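Glycosyl hydrolase (Streptomyces cattleya, PDB 7LR8) probably hydrolyses the beta-1,4 linkage of the Man-GlcNAc disaccharide from N-glycan cores, as a family GH5 glycoside hydrolase of subfamily 18. Local coordinates at residues 81-84 and 85-89; 186-190 and 191-195; 284-287 and 288-292. The protein carries 1 engineered substitution. All coordinates share one frame; numbering follows the deposited sequence.

How the contacts relate
All three contacts are local, each between residues close in sequence, in the helices and connections that surround the eight parallel strands of a (beta/alpha)8 barrel, the fold of family GH5. They follow one another along the chain. Contact 1 ends helix 71-86 just before strand 90-94, contact 2 leads from helix 170-187 into strand 194-196, and contact 3 lies within helix 281-293. Centres of contacts 1 and 2 are about 19 Å apart; the centre of contact 3 lies about 27 Å from that of contact 1 and about 30 Å from that of contact 2. None touches another. Contacts 1 and 2 thus lie where a helix hands the chain to a barrel strand, whereas contact 3 is mid-helix.

Contact 1: 81-84 and 85-89; sequences TDAA and GERGL
R87 sets its CG beside its own backbone N (chi1 -70°) and then bends at chi2 (149°), which carries the guanidinium back along the end of the helix to A83. There NH1 gives a hydrogen bond of 2.8 Å to A83 O, the oxygen almost coplanar with the guanidinium. NH1 also forms a salt bridge with E86, whose OE1, 3.0 Å away, accepts through its anti lone pair, the one facing away from OE2. NE of R87 makes a second salt bridge, to D43 of helix 35-46, so the long arginine ties a carbonyl of the last turn to two acids. E86 also lays CG against D82 O, 3.3 Å away. A84 O is gripped twice, by R87 N and by L89 N at 3.0 Å, from opposite faces of its carbonyl plane. G88 N closes the inner bond to G85 O at 3.0 Å. Glycine suits position 88 because the backbone there takes a positive phi of 74°, which residues with a CB adopt less readily. Beyond it, L89 returns over the helix end, its CB 4.0 Å from A84 CB; the small alanine lets the chain close in, and A84 also touches V91 and L42. These features make a Schellman motif, ending helix 71-86 and turning the chain into barrel strand 90-94.

Contact 2: 186-190 and 191-195; sequences RGAPG and RLHLH
P189 O is gripped by two nitrogens of one side chain: R191 reaches it side-on, with NH1 at 2.8 Å and NE at 2.9 Å from that oxygen. Both donors come from the same face of the carbonyl plane, NE well above it and NH1 only tilted from it, while the oxygen itself sits close to the guanidinium plane. Successive bends at chi2 (47°) and chi3 (64°) curl the arginine back over the turn that precedes it, and A188 CB lies over one face of the guanidinium, toward its rim. R191 is modelled in two conformers, so this grip holds for one of them and is less certain than the backbone bonds. Its NH2 bonds to A140 O.

The turn, a type II beta turn from A188 to R191, links the end of helix 170-187 to barrel strand 194-196 and is closed by a weak bond from R191 N to A188 O of 3.3 Å. P189 suits its second position, where the ring holds phi in the range needed, and G190 the third, where phi is positive. A188 O has a stronger partner in H193, whose NE2 gives a nearly straight bond of 2.8 Å (169°) with the oxygen near the ring plane. R191 O lies 3.5 Å above one face of this imidazole, which also packs on L181 and C184 of the helix. ND1 accepts from the backbone N of M148 in strand 145-152. The two bonds are consistent with a neutral imidazole carrying its proton on NE2, probably held so by the backbone groups that it joins.

Contact 3: 284-287 and 288-292; sequences FATA and TIDAV
Helix 281-293, the crossover of the beta-alpha-beta unit between strands 264-269 and 298-304, carries this contact on two successive turns. T288 pairs with F284 one turn back: its OG1 gives a hydrogen bond of 2.9 Å to F284 O, which also accepts from T288 N. The two donors arrive from opposite faces of the carbonyl plane, the hydroxyl from above it. Threonine suits this buried place because chi1 of -69° sets OG1 beside its own backbone N, where it can reach back to the carbonyl. OG1 of T288 also stands over one face of the F284 ring, toward the rim, 3.3 Å from CZ. F284, with CG anti to the backbone N (chi1 165°), lies against T242 of helix 240-253 and A271 and V276 in loops.

On another side T286 and D290 run side by side, CG2 3.6 Å from OD2, and D290 OD1 forms a salt bridge with R345 of helix 334-349. I289 lays CG1 3.2 Å from A285 O and packs against V339 and A342. The bond to F284 O thus satisfies a buried hydroxyl within the helix itself, which lets a polar side chain sit among apolar neighbours.

Contact 1: 81-84 and 85-89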
loop_
_atom_site.group_PDB
_atom_site.type_symbol
_atom_site.label_atom_id
_atom_site.label_comp_id
_atom_site.label_asym_id
_atom_site.label_seq_id
_atom_site.Cartn_x
_atom_site.Cartn_y
_atom_site.Cartn_z
ATOM N N THR B 81 21.855 -2.596 10.978
ATOM C CA THR B 81 23.178 -2.516 10.373
ATOM C C THR B 81 24.266 -2.734 11.418
ATOM O O THR B 81 25.284 -3.393 11.149
ATOM C CB THR B 81 23.324 -1.158 9.668
ATOM O OG1 THR B 81 22.319 -1.059 8.644
ATOM C CG2 THR B 81 24.698 -1.026 9.033
ATOM N N ASP B 82 24.050 -2.230 12.635
ATOM C CA ASP B 82 25.017 -2.451 13.700
ATOM C C ASP B 82 25.042 -3.913 14.124
ATOM O O ASP B 82 26.117 -4.475 14.369
ATOM C CB ASP B 82 24.699 -1.557 14.897
ATOM C CG ASP B 82 25.026 -0.101 14.645
ATOM O OD1 ASP B 82 25.812 0.184 13.717
ATOM O OD2 ASP B 82 24.484 0.751 15.382
ATOM N N ALA B 83 23.869 -4.545 14.229
ATOM C CA ALA B 83 23.842 -5.964 14.576
ATOM C C ALA B 83 24.590 -6.787 13.534
ATOM O O ALA B 83 25.301 -7.750 13.871
ATOM C CB ALA B 83 22.393 -6.446 14.715
ATOM N N ALA B 84 24.470 -6.405 12.262
ATOM C CA ALA B 84 25.199 -7.110 11.215
ATOM C C ALA B 84 26.700 -6.889 11.349
ATOM O O ALA B 84 27.475 -7.846 11.310
ATOM C CB ALA B 84 24.700 -6.663 9.840
ATOM N N GLY B 85 27.129 -5.633 11.536
ATOM C CA GLY B 85 28.563 -5.364 11.632
ATOM C C GLY B 85 29.242 -6.104 12.770
ATOM O O GLY B 85 30.382 -6.570 12.630
ATOM N N GLU B 86 28.563 -6.211 13.918
ATOM C CA GLU B 86 29.114 -6.961 15.048
ATOM C C GLU B 86 29.449 -8.388 14.659
ATOM O O GLU B 86 30.395 -8.978 15.193
ATOM C CB GLU B 86 28.126 -6.994 16.206
ATOM C CG GLU B 86 27.894 -5.690 16.859
ATOM C CD GLU B 86 26.873 -5.795 17.954
ATOM O OE1 GLU B 86 26.004 -6.693 17.894
ATOM O OE2 GLU B 86 26.938 -4.965 18.871
ATOM N N ARG B 87 28.653 -8.971 13.773
ATOM C CA ARG B 87 28.797 -10.350 13.338
ATOM C C ARG B 87 29.642 -10.470 12.082
ATOM O O ARG B 87 29.667 -11.537 11.462
ATOM C CB ARG B 87 27.410 -10.967 13.131
ATOM C CG ARG B 87 26.693 -11.181 14.461
ATOM C CD ARG B 87 25.162 -11.062 14.420
ATOM N NE ARG B 87 24.672 -11.256 15.782
ATOM C CZ ARG B 87 24.582 -10.287 16.684
ATOM N NH1 ARG B 87 24.902 -9.042 16.358
ATOM N NH2 ARG B 87 24.162 -10.561 17.911
ATOM N N GLY B 88 30.349 -9.404 11.709
ATOM C CA GLY B 88 31.217 -9.452 10.550
ATOM C C GLY B 88 30.476 -9.447 9.235
ATOM O O GLY B 88 30.996 -9.956 8.237
ATOM N N LEU B 89 29.269 -8.880 9.204
ATOM C CA LEU B 89 28.457 -8.808 7.995
ATOM C C LEU B 89 28.364 -7.345 7.576
ATOM O O LEU B 89 27.802 -6.521 8.305
ATOM C CB LEU B 89 27.069 -9.399 8.227
ATOM C CG LEU B 89 27.075 -10.836 8.757
ATOM C CD1 LEU B 89 25.683 -11.210 9.248
ATOM C CD2 LEU B 89 27.543 -11.788 7.664
#

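Contact 2: 186-190 and 191-195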
loop_
_atom_site.group_PDB
_atom_site.type_symbol
_atom_site.label_atom_id
_atom_site.label_comp_id
_atom_site.label_asym_id
_atom_site.label_seq_id
_atom_site.Cartn_x
_atom_site.Cartn_y
_atom_site.Cartn_z
ATOM N N ARG B 186 25.330 11.751 -2.493
ATOM C CA ARG B 186 25.296 12.885 -1.571
ATOM C C ARG B 186 25.134 12.414 -0.129
ATOM O O ARG B 186 25.741 12.982 0.788
ATOM C CB ARG B 186 24.170 13.848 -1.955
ATOM C CG ARG B 186 24.406 14.546 -3.278
ATOM C CD ARG B 186 23.559 15.807 -3.421
ATOM N NE ARG B 186 22.124 15.562 -3.305
ATOM C CZ ARG B 186 21.371 15.039 -4.260
ATOM N NH1 ARG B 186 21.917 14.673 -5.411
ATOM N NH2 ARG B 186 20.072 14.866 -4.058
ATOM N N GLY B 187 24.337 11.364 0.088
ATOM C CA GLY B 187 24.124 10.886 1.445
ATOM C C GLY B 187 25.336 10.169 2.014
ATOM O O GLY B 187 25.657 10.311 3.197
ATOM N N ALA B 188 26.002 9.360 1.198
ATOM C CA ALA B 188 27.155 8.578 1.647
ATOM C C ALA B 188 28.243 8.645 0.589
ATOM O O ALA B 188 28.417 7.717 -0.215
ATOM C CB ALA B 188 26.752 7.128 1.941
ATOM N N PRO B 189 29.027 9.722 0.579
ATOM C CA PRO B 189 30.052 9.871 -0.455
ATOM C C PRO B 189 31.066 8.742 -0.384
ATOM O O PRO B 189 31.474 8.312 0.697
ATOM C CB PRO B 189 30.694 11.227 -0.126
ATOM C CG PRO B 189 29.632 11.976 0.632
ATOM C CD PRO B 189 28.925 10.918 1.437
ATOM N N GLY B 190 31.438 8.231 -1.552
ATOM C CA GLY B 190 32.508 7.265 -1.630
ATOM C C GLY B 190 32.100 5.828 -1.394
ATOM O O GLY B 190 32.948 4.940 -1.519
ATOM N N ARG B 191 30.831 5.570 -1.084
ATOM C CA ARG B 191 30.373 4.212 -0.842
ATOM C C ARG B 191 29.894 3.583 -2.153
ATOM O O ARG B 191 29.887 4.214 -3.214
ATOM C CB ARG B 191 29.285 4.207 0.232
ATOM C CG ARG B 191 29.761 3.784 1.623
ATOM C CD ARG B 191 31.048 4.489 2.032
ATOM N NE ARG B 191 30.876 5.933 2.153
ATOM C CZ ARG B 191 30.557 6.555 3.282
ATOM N NH1 ARG B 191 30.435 7.881 3.307
ATOM N NH2 ARG B 191 30.359 5.852 4.390
ATOM N N LEU B 192 29.491 2.316 -2.077
ATOM C CA LEU B 192 29.213 1.495 -3.258
ATOM C C LEU B 192 27.736 1.617 -3.606
ATOM O O LEU B 192 26.900 0.912 -3.043
ATOM C CB LEU B 192 29.598 0.043 -2.994
ATOM C CG LEU B 192 29.481 -0.950 -4.153
ATOM C CD1 LEU B 192 30.614 -0.704 -5.128
ATOM C CD2 LEU B 192 29.489 -2.405 -3.667
ATOM N N HIS B 193 27.406 2.510 -4.538
ATOM C CA HIS B 193 26.018 2.778 -4.899
ATOM C C HIS B 193 25.755 2.267 -6.307
ATOM O O HIS B 193 26.497 2.593 -7.243
ATOM C CB HIS B 193 25.686 4.271 -4.795
ATOM C CG HIS B 193 26.015 4.856 -3.459
ATOM N ND1 HIS B 193 25.544 4.314 -2.278
ATOM C CD2 HIS B 193 26.790 5.912 -3.110
ATOM C CE1 HIS B 193 26.004 5.028 -1.262
ATOM N NE2 HIS B 193 26.769 5.996 -1.740
ATOM N N LEU B 194 24.692 1.481 -6.448
ATOM C CA LEU B 194 24.377 0.799 -7.690
ATOM C C LEU B 194 22.862 0.703 -7.828
ATOM O O LEU B 194 22.103 1.076 -6.929
ATOM C CB LEU B 194 24.990 -0.607 -7.714
ATOM C CG LEU B 194 24.440 -1.532 -6.622
ATOM C CD1 LEU B 194 24.230 -2.943 -7.158
ATOM C CD2 LEU B 194 25.368 -1.587 -5.397
ATOM N N HIS B 195 22.427 0.147 -8.950
ATOM C CA HIS B 195 21.036 -0.218 -9.149
ATOM C C HIS B 195 21.018 -1.661 -9.631
ATOM O O HIS B 195 22.031 -2.181 -10.104
ATOM C CB HIS B 195 20.340 0.732 -10.146
ATOM C CG HIS B 195 20.795 0.563 -11.561
ATOM N ND1 HIS B 195 20.057 -0.123 -12.500
ATOM C CD2 HIS B 195 21.910 0.991 -12.196
ATOM C CE1 HIS B 195 20.699 -0.114 -13.654
ATOM N NE2 HIS B 195 21.825 0.559 -13.497
#

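Contact 3: 284-287 and 288-292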
loop_
_atom_site.group_PDB
_atom_site.type_symbol
_atom_site.label_atom_id
_atom_site.label_comp_id
_atom_site.label_asym_id
_atom_site.label_seq_id
_atom_site.Cartn_x
_atom_site.Cartn_y
_atom_site.Cartn_z
ATOM N N PHE B 284 22.469 -28.296 -6.880
ATOM C CA PHE B 284 22.339 -27.167 -7.790
ATOM C C PHE B 284 23.126 -25.970 -7.285
ATOM O O PHE B 284 23.758 -25.256 -8.076
ATOM C CB PHE B 284 20.860 -26.809 -7.967
ATOM C CG PHE B 284 20.630 -25.464 -8.590
ATOM C CD1 PHE B 284 20.643 -25.308 -9.969
ATOM C CD2 PHE B 284 20.407 -24.348 -7.799
ATOM C CE1 PHE B 284 20.435 -24.049 -10.539
ATOM C CE2 PHE B 284 20.202 -23.101 -8.366
ATOM C CZ PHE B 284 20.216 -22.960 -9.740
ATOM N N ALA B 285 23.084 -25.726 -5.974
ATOM C CA ALA B 285 23.800 -24.586 -5.407
ATOM C C ALA B 285 25.300 -24.744 -5.608
ATOM O O ALA B 285 25.983 -23.799 -6.018
ATOM C CB ALA B 285 23.461 -24.439 -3.922
ATOM N N THR B 286 25.825 -25.948 -5.337
ATOM C CA THR B 286 27.245 -26.231 -5.541
ATOM C C THR B 286 27.637 -26.016 -6.997
ATOM O O THR B 286 28.614 -25.317 -7.294
ATOM C CB THR B 286 27.558 -27.669 -5.105
ATOM O OG1 THR B 286 27.313 -27.803 -3.701
ATOM C CG2 THR B 286 29.027 -28.051 -5.404
ATOM N N ALA B 287 26.854 -26.575 -7.925
ATOM C CA ALA B 287 27.178 -26.443 -9.341
ATOM C C ALA B 287 27.144 -24.990 -9.772
ATOM O O ALA B 287 28.026 -24.528 -10.508
ATOM C CB ALA B 287 26.207 -27.264 -10.186
ATOM N N THR B 288 26.127 -24.253 -9.307
ATOM C CA THR B 288 25.944 -22.863 -9.697
ATOM C C THR B 288 27.094 -21.997 -9.205
ATOM O O THR B 288 27.651 -21.188 -9.960
ATOM C CB THR B 288 24.620 -22.346 -9.135
ATOM O OG1 THR B 288 23.534 -22.988 -9.812
ATOM C CG2 THR B 288 24.506 -20.837 -9.316
ATOM N N ILE B 289 27.450 -22.148 -7.930
ATOM C CA ILE B 289 28.533 -21.357 -7.358
ATOM C C ILE B 289 29.871 -21.723 -7.999
ATOM O O ILE B 289 30.660 -20.834 -8.340
ATOM C CB ILE B 289 28.560 -21.526 -5.828
ATOM C CG1 ILE B 289 27.284 -20.949 -5.215
ATOM C CG2 ILE B 289 29.818 -20.871 -5.237
ATOM C CD1 ILE B 289 27.201 -21.105 -3.713
ATOM N N ASP B 290 30.152 -23.024 -8.190
ATOM C CA ASP B 290 31.378 -23.397 -8.893
ATOM C C ASP B 290 31.439 -22.738 -10.266
ATOM O O ASP B 290 32.493 -22.247 -10.683
ATOM C CB ASP B 290 31.490 -24.915 -9.053
ATOM C CG ASP B 290 31.836 -25.631 -7.761
ATOM O OD1 ASP B 290 32.411 -25.007 -6.848
ATOM O OD2 ASP B 290 31.540 -26.842 -7.667
ATOM N N ALA B 291 30.313 -22.716 -10.985
ATOM C CA ALA B 291 30.313 -22.103 -12.307
ATOM C C ALA B 291 30.558 -20.597 -12.218
ATOM O O ALA B 291 31.313 -20.037 -13.021
ATOM C CB ALA B 291 28.986 -22.389 -13.017
ATOM N N VAL B 292 29.961 -19.933 -11.233
ATOM C CA VAL B 292 30.136 -18.488 -11.113
ATOM C C VAL B 292 31.556 -18.154 -10.677
ATOM O O VAL B 292 32.180 -17.220 -11.198
ATOM C CB VAL B 292 29.095 -17.903 -10.148
ATOM C CG1 VAL B 292 29.426 -16.441 -9.855
ATOM C CG2 VAL B 292 27.713 -18.005 -10.759
#